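Local coordinates for protein acetolactate synthase, small subunit (Thermotoga maritima, PDB 2FGC) that is the small subunit of acetolactate synthase, probably regulatory, joining an ACT domain to a C-terminal domain, at residues 154-159 / 174-179; 31-36 / 72-77. All blocks are in the same frame, centred on the assembly; numbering follows the deposited sequence.

Contact 1: residues 154-159 / 174-179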
loop_
_atom_site.group_PDB
_atom_site.type_symbol
_atom_site.label_atom_id
_atom_site.label_comp_id
_atom_site.label_asym_id
_atom_site.label_seq_id
_atom_site.Cartn_x
_atom_site.Cartn_y
_atom_site.Cartn_z
ATOM N N GLY A 154 -11.096 1.223 0.657
ATOM C CA GLY A 154 -12.207 1.598 -0.286
ATOM C C GLY A 154 -11.621 2.482 -1.309
ATOM O O GLY A 154 -10.427 2.660 -1.314
ATOM N N ALA A 155 -12.438 3.075 -2.167
ATOM C CA ALA A 155 -11.975 4.155 -3.032
ATOM C C ALA A 155 -11.292 5.281 -2.220
ATOM O O ALA A 155 -11.580 5.497 -1.034
ATOM C CB ALA A 155 -13.160 4.712 -3.832
ATOM N N ARG A 156 -10.401 6.016 -2.847
ATOM C CA ARG A 156 -9.694 7.072 -2.128
ATOM C C ARG A 156 -10.648 8.125 -1.527
ATOM O O ARG A 156 -10.450 8.595 -0.395
ATOM C CB ARG A 156 -8.617 7.737 -2.984
ATOM C CG ARG A 156 -8.086 9.029 -2.371
ATOM C CD ARG A 156 -6.837 9.507 -3.063
ATOM N NE ARG A 156 -5.652 8.755 -2.642
ATOM C CZ ARG A 156 -4.401 9.044 -2.995
ATOM N NH1 ARG A 156 -4.153 10.103 -3.787
ATOM N NH2 ARG A 156 -3.401 8.261 -2.552
ATOM N N SER A 157 -11.704 8.472 -2.246
ATOM C CA SER A 157 -12.681 9.384 -1.681
ATOM C C SER A 157 -13.536 8.773 -0.540
ATOM O O SER A 157 -14.134 9.492 0.223
ATOM C CB SER A 157 -13.553 9.978 -2.800
ATOM O OG SER A 157 -14.313 8.948 -3.393
ATOM N N LYS A 158 -13.603 7.462 -0.390
ATOM C CA LYS A 158 -14.306 6.924 0.781
ATOM C C LYS A 158 -13.368 7.036 2.003
ATOM O O LYS A 158 -13.773 7.464 3.098
ATOM C CB LYS A 158 -14.758 5.498 0.531
ATOM C CG LYS A 158 -15.298 4.774 1.804
ATOM C CD LYS A 158 -15.935 3.428 1.476
ATOM C CE LYS A 158 -15.816 2.428 2.620
ATOM N NZ LYS A 158 -16.661 1.200 2.435
ATOM N N VAL A 159 -12.108 6.682 1.781
ATOM C CA VAL A 159 -11.074 6.734 2.786
ATOM C C VAL A 159 -10.913 8.164 3.289
ATOM O O VAL A 159 -10.849 8.385 4.494
ATOM C CB VAL A 159 -9.743 6.098 2.277
ATOM C CG1 VAL A 159 -8.665 6.178 3.351
ATOM C CG2 VAL A 159 -9.959 4.610 1.969
ATOM N N ILE A 174 -1.889 8.187 11.246
ATOM C CA ILE A 174 -2.515 7.678 10.031
ATOM C C ILE A 174 -1.419 7.096 9.192
ATOM O O ILE A 174 -0.382 7.785 8.952
ATOM C CB ILE A 174 -3.223 8.743 9.209
ATOM C CG1 ILE A 174 -4.419 9.297 9.975
ATOM C CG2 ILE A 174 -3.700 8.146 7.864
ATOM C CD1 ILE A 174 -5.101 10.511 9.274
ATOM N N ALA A 175 -1.620 5.838 8.766
ATOM C CA ALA A 175 -0.671 5.137 7.858
ATOM C C ALA A 175 -1.484 4.554 6.735
ATOM O O ALA A 175 -2.395 3.772 6.959
ATOM C CB ALA A 175 0.137 4.035 8.597
ATOM N N ARG A 176 -1.075 4.882 5.521
ATOM C CA ARG A 176 -1.889 4.761 4.331
ATOM C C ARG A 176 -1.066 4.088 3.250
ATOM O O ARG A 176 0.133 4.303 3.154
ATOM C CB ARG A 176 -2.239 6.149 3.836
ATOM C CG ARG A 176 -3.527 6.698 4.309
ATOM C CD ARG A 176 -4.192 7.370 3.153
ATOM N NE ARG A 176 -4.626 8.717 3.456
ATOM C CZ ARG A 176 -5.355 9.448 2.629
ATOM N NH1 ARG A 176 -5.720 8.956 1.462
ATOM N NH2 ARG A 176 -5.718 10.669 2.967
ATOM N N THR A 177 -1.716 3.287 2.425
ATOM C CA THR A 177 -1.069 2.710 1.250
ATOM C C THR A 177 -1.366 3.719 0.136
ATOM O O THR A 177 -2.225 4.601 0.289
ATOM C CB THR A 177 -1.710 1.350 0.959
ATOM O OG1 THR A 177 -3.042 1.547 0.423
ATOM C CG2 THR A 177 -1.811 0.516 2.258
ATOM N N GLY A 178 -0.713 3.642 -1.000
ATOM C CA GLY A 178 -1.316 4.400 -2.103
ATOM C C GLY A 178 -2.506 3.676 -2.735
ATOM O O GLY A 178 -3.119 2.784 -2.144
ATOM N N ILE A 179 -2.809 4.019 -3.972
ATOM C CA ILE A 179 -3.849 3.336 -4.702
ATOM C C ILE A 179 -3.307 2.039 -5.332
ATOM O O ILE A 179 -2.240 2.053 -5.980
ATOM C CB ILE A 179 -4.311 4.254 -5.829
ATOM C CG1 ILE A 179 -4.740 5.624 -5.279
ATOM C CG2 ILE A 179 -5.359 3.584 -6.701
ATOM C CD1 ILE A 179 -6.042 5.597 -4.490
#
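In the ferredoxin-like βαββαβ domain at the C-terminal end of the chain, Arg156 and Val159 on the first turn of helix 156-165 face Arg176 and Ile179 of the last strand, 171-183. Strand 110-121, which pairs with 171-183, supplies Glu114 and Ala116 to the same interface. Arg156 carries most of the contact. Its chain leaves the helix extended, CG anti to the backbone N (chi1 167°), and bends only at chi3; it crosses the Ile179 side chain at about a right angle. Ile179 CD1 touches both ends of that bend, 3.7 Å from Arg156 CB and 3.7 Å from Arg156 NE. Ile179 CG1 sits 3.9 Å above one face of the Arg156 guanidinium, displaced toward its rim. Arg156 NE also comes within 4.1 Å of Arg176 NH1, the two guanidinium planes standing 87° apart. These positive groups gather at carboxylates: Arg156 NE forms a salt bridge with Glu114 and Arg176 NH1 one with Glu160, one turn further along the helix, while Glu64 of the second subunit packs on Arg156. Such acid neighbours would be expected to offset the like charges. Val159 adds an apolar methyl, its CG1 lying 4.5 Å from Arg176 NH1. Ala155 is the N-cap residue, and its O receives both Lys158 N and Val159 N. On the side of the strand turned from the arginines, Thr177 OG1 donates to Gly178 O at 2.9 Å, in the carbonyl plane and on a lone pair.

Contact 2: residues 31-36 / 72-77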
loop_
_atom_site.group_PDB
_atom_site.type_symbol
_atom_site.label_atom_id
_atom_site.label_comp_id
_atom_site.label_asym_id
_atom_site.label_seq_id
_atom_site.Cartn_x
_atom_site.Cartn_y
_atom_site.Cartn_z
ATOM N N LEU A 31 -3.040 6.325 -14.253
ATOM C CA LEU A 31 -2.649 5.170 -13.494
ATOM C C LEU A 31 -1.909 4.143 -14.352
ATOM O O LEU A 31 -2.321 3.837 -15.460
ATOM C CB LEU A 31 -3.888 4.555 -12.855
ATOM C CG LEU A 31 -4.411 5.168 -11.556
ATOM C CD1 LEU A 31 -5.885 4.744 -11.279
ATOM C CD2 LEU A 31 -3.474 4.810 -10.366
ATOM N N VAL A 32 -0.800 3.626 -13.845
ATOM C CA VAL A 32 -0.050 2.631 -14.601
ATOM C C VAL A 32 0.436 1.478 -13.708
ATOM O O VAL A 32 0.838 1.639 -12.559
ATOM C CB VAL A 32 0.998 3.268 -15.584
ATOM C CG1 VAL A 32 1.689 4.443 -14.979
ATOM C CG2 VAL A 32 1.986 2.282 -16.060
ATOM N N SER A 33 0.312 0.285 -14.221
ATOM C CA SER A 33 0.765 -0.835 -13.473
ATOM C C SER A 33 2.028 -1.366 -14.134
ATOM O O SER A 33 2.200 -1.254 -15.346
ATOM C CB SER A 33 -0.341 -1.876 -13.458
ATOM O OG SER A 33 -0.029 -2.826 -12.481
HETATM N N MSE A 34 2.927 -1.944 -13.360
HETATM C CA MSE A 34 4.206 -2.248 -13.913
HETATM C C MSE A 34 4.829 -3.455 -13.260
HETATM O O MSE A 34 4.868 -3.538 -12.055
HETATM C CB MSE A 34 5.069 -1.059 -13.617
HETATM C CG MSE A 34 6.147 -0.884 -14.525
HETATM SE SE MSE A 34 7.003 0.834 -14.020
HETATM C CE MSE A 34 5.405 2.153 -14.343
ATOM N N LEU A 35 5.377 -4.362 -14.056
ATOM C CA LEU A 35 5.909 -5.609 -13.531
ATOM C C LEU A 35 7.408 -5.460 -13.584
ATOM O O LEU A 35 7.926 -5.134 -14.636
ATOM C CB LEU A 35 5.448 -6.749 -14.430
ATOM C CG LEU A 35 4.997 -8.092 -13.867
ATOM C CD1 LEU A 35 4.069 -7.952 -12.689
ATOM C CD2 LEU A 35 4.293 -8.864 -14.986
ATOM N N VAL A 36 8.105 -5.629 -12.459
ATOM C CA VAL A 36 9.563 -5.431 -12.436
ATOM C C VAL A 36 10.297 -6.645 -11.789
ATOM O O VAL A 36 9.823 -7.200 -10.788
ATOM C CB VAL A 36 9.976 -4.049 -11.749
ATOM C CG1 VAL A 36 9.042 -2.866 -12.168
ATOM C CG2 VAL A 36 9.927 -4.146 -10.264
ATOM N N ARG A 72 4.902 -5.990 -8.672
ATOM C CA ARG A 72 4.005 -5.138 -9.423
ATOM C C ARG A 72 3.850 -3.857 -8.665
ATOM O O ARG A 72 3.608 -3.858 -7.454
ATOM C CB ARG A 72 2.664 -5.815 -9.616
ATOM C CG ARG A 72 1.581 -4.930 -10.259
ATOM C CD ARG A 72 0.311 -5.768 -10.637
ATOM N NE ARG A 72 0.593 -6.898 -11.551
ATOM C CZ ARG A 72 0.625 -6.784 -12.874
ATOM N NH1 ARG A 72 0.433 -5.603 -13.430
ATOM N NH2 ARG A 72 0.854 -7.830 -13.646
ATOM N N LEU A 73 4.006 -2.781 -9.409
ATOM C CA LEU A 73 3.945 -1.412 -8.951
ATOM C C LEU A 73 2.821 -0.718 -9.635
ATOM O O LEU A 73 2.701 -0.808 -10.843
ATOM C CB LEU A 73 5.164 -0.655 -9.456
ATOM C CG LEU A 73 6.359 -0.596 -8.550
ATOM C CD1 LEU A 73 7.091 -1.902 -8.684
ATOM C CD2 LEU A 73 7.197 0.542 -9.029
ATOM N N VAL A 74 2.068 0.056 -8.874
ATOM C CA VAL A 74 1.014 0.864 -9.415
ATOM C C VAL A 74 1.414 2.253 -9.094
ATOM O O VAL A 74 1.794 2.552 -7.959
ATOM C CB VAL A 74 -0.336 0.558 -8.777
ATOM C CG1 VAL A 74 -1.439 1.464 -9.370
ATOM C CG2 VAL A 74 -0.671 -0.923 -9.053
ATOM N N ILE A 75 1.371 3.082 -10.126
ATOM C CA ILE A 75 1.842 4.439 -10.055
ATOM C C ILE A 75 0.719 5.302 -10.568
ATOM O O ILE A 75 0.043 4.981 -11.539
ATOM C CB ILE A 75 3.164 4.626 -10.860
ATOM C CG1 ILE A 75 4.211 3.681 -10.328
ATOM C CG2 ILE A 75 3.749 5.973 -10.648
ATOM C CD1 ILE A 75 5.414 3.551 -11.248
HETATM N N MSE A 76 0.500 6.386 -9.868
HETATM C CA MSE A 76 -0.373 7.386 -10.361
HETATM C C MSE A 76 0.479 8.615 -10.627
HETATM O O MSE A 76 1.343 8.947 -9.847
HETATM C CB MSE A 76 -1.444 7.641 -9.342
HETATM C CG MSE A 76 -2.523 8.477 -9.919
HETATM SE SE MSE A 76 -3.800 8.955 -8.545
HETATM C CE MSE A 76 -5.141 7.404 -8.664
ATOM N N VAL A 77 0.273 9.256 -11.766
ATOM C CA VAL A 77 1.100 10.398 -12.165
ATOM C C VAL A 77 0.221 11.503 -12.703
ATOM O O VAL A 77 -0.686 11.254 -13.484
ATOM C CB VAL A 77 2.174 10.028 -13.231
ATOM C CG1 VAL A 77 3.344 9.289 -12.593
ATOM C CG2 VAL A 77 1.571 9.186 -14.357
#
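Ile75 O receives two groups from the facing strand: Val32 N donates a nearly linear hydrogen bond to it (2.8 Å, 162°), and Leu31 CA brings its hydrogen to the same oxygen. Val32 and Ile75 form a hydrogen-bonded antiparallel pair, completed by Ile75 N to Val32 O. The next such pair, Met34 with Leu73, is less even: Leu73 N reaches Met34 O well at 2.9 Å, but the return bond from Met34 N is weak because its N-H is badly angled. On the face carrying Ser33, Arg72 crosses to the other strand. Extended through chi1 and chi2, it bends at chi3 (-57°), and Arg72 NH1 donates to Ser33 OG at 3.0 Å, almost exactly in the guanidinium plane. Leu35 CD1 lies over one face of that group, 3.4 Å from Arg72 NH2, while Glu66 takes Arg72 NH2 in a salt bridge; the in-plane bond to Ser33, the leucine on a face and the salt bridge together restrain the group. At the far end of this face Leu31 CD2 packs on Met76 CB at 3.6 Å, Met76 being a selenomethionine like Met34. The opposite face is apolar: Met34 SE is 4.2 Å from Ile75 CD1, and Leu73 CD1 meets Val36 CG2 at 3.9 Å. These are the two central strands of the ACT domain's four-stranded sheet. Strand 97-102 flanks 28-37, with Val100 against Val32 and Met34; strand 56-64 flanks 70-79, with Val62 against Leu73; and helix 83-91 packs on Val77.

Overall arrangement
Both contacts are buried, and each involves a different four-stranded antiparallel sheet of the same 2-3-1-4 order. Contact 2 joins neighbouring central strands, so paired backbones do most of the work and side chains sort onto two faces. Contact 1 instead sets a helix start against a strand of the other sheet that is outermost within this chain; its segments share no backbone bonds, and it depends on side chains, with arginines balanced by outside acids. The centres lie about 17 Å apart, yet the two contacts touch through Ile179, whose CG1 packs 3.8 Å from Met76 CE and whose O is 3.5 Å from Val74 CG1. Ile179 therefore belongs to both neighbourhoods.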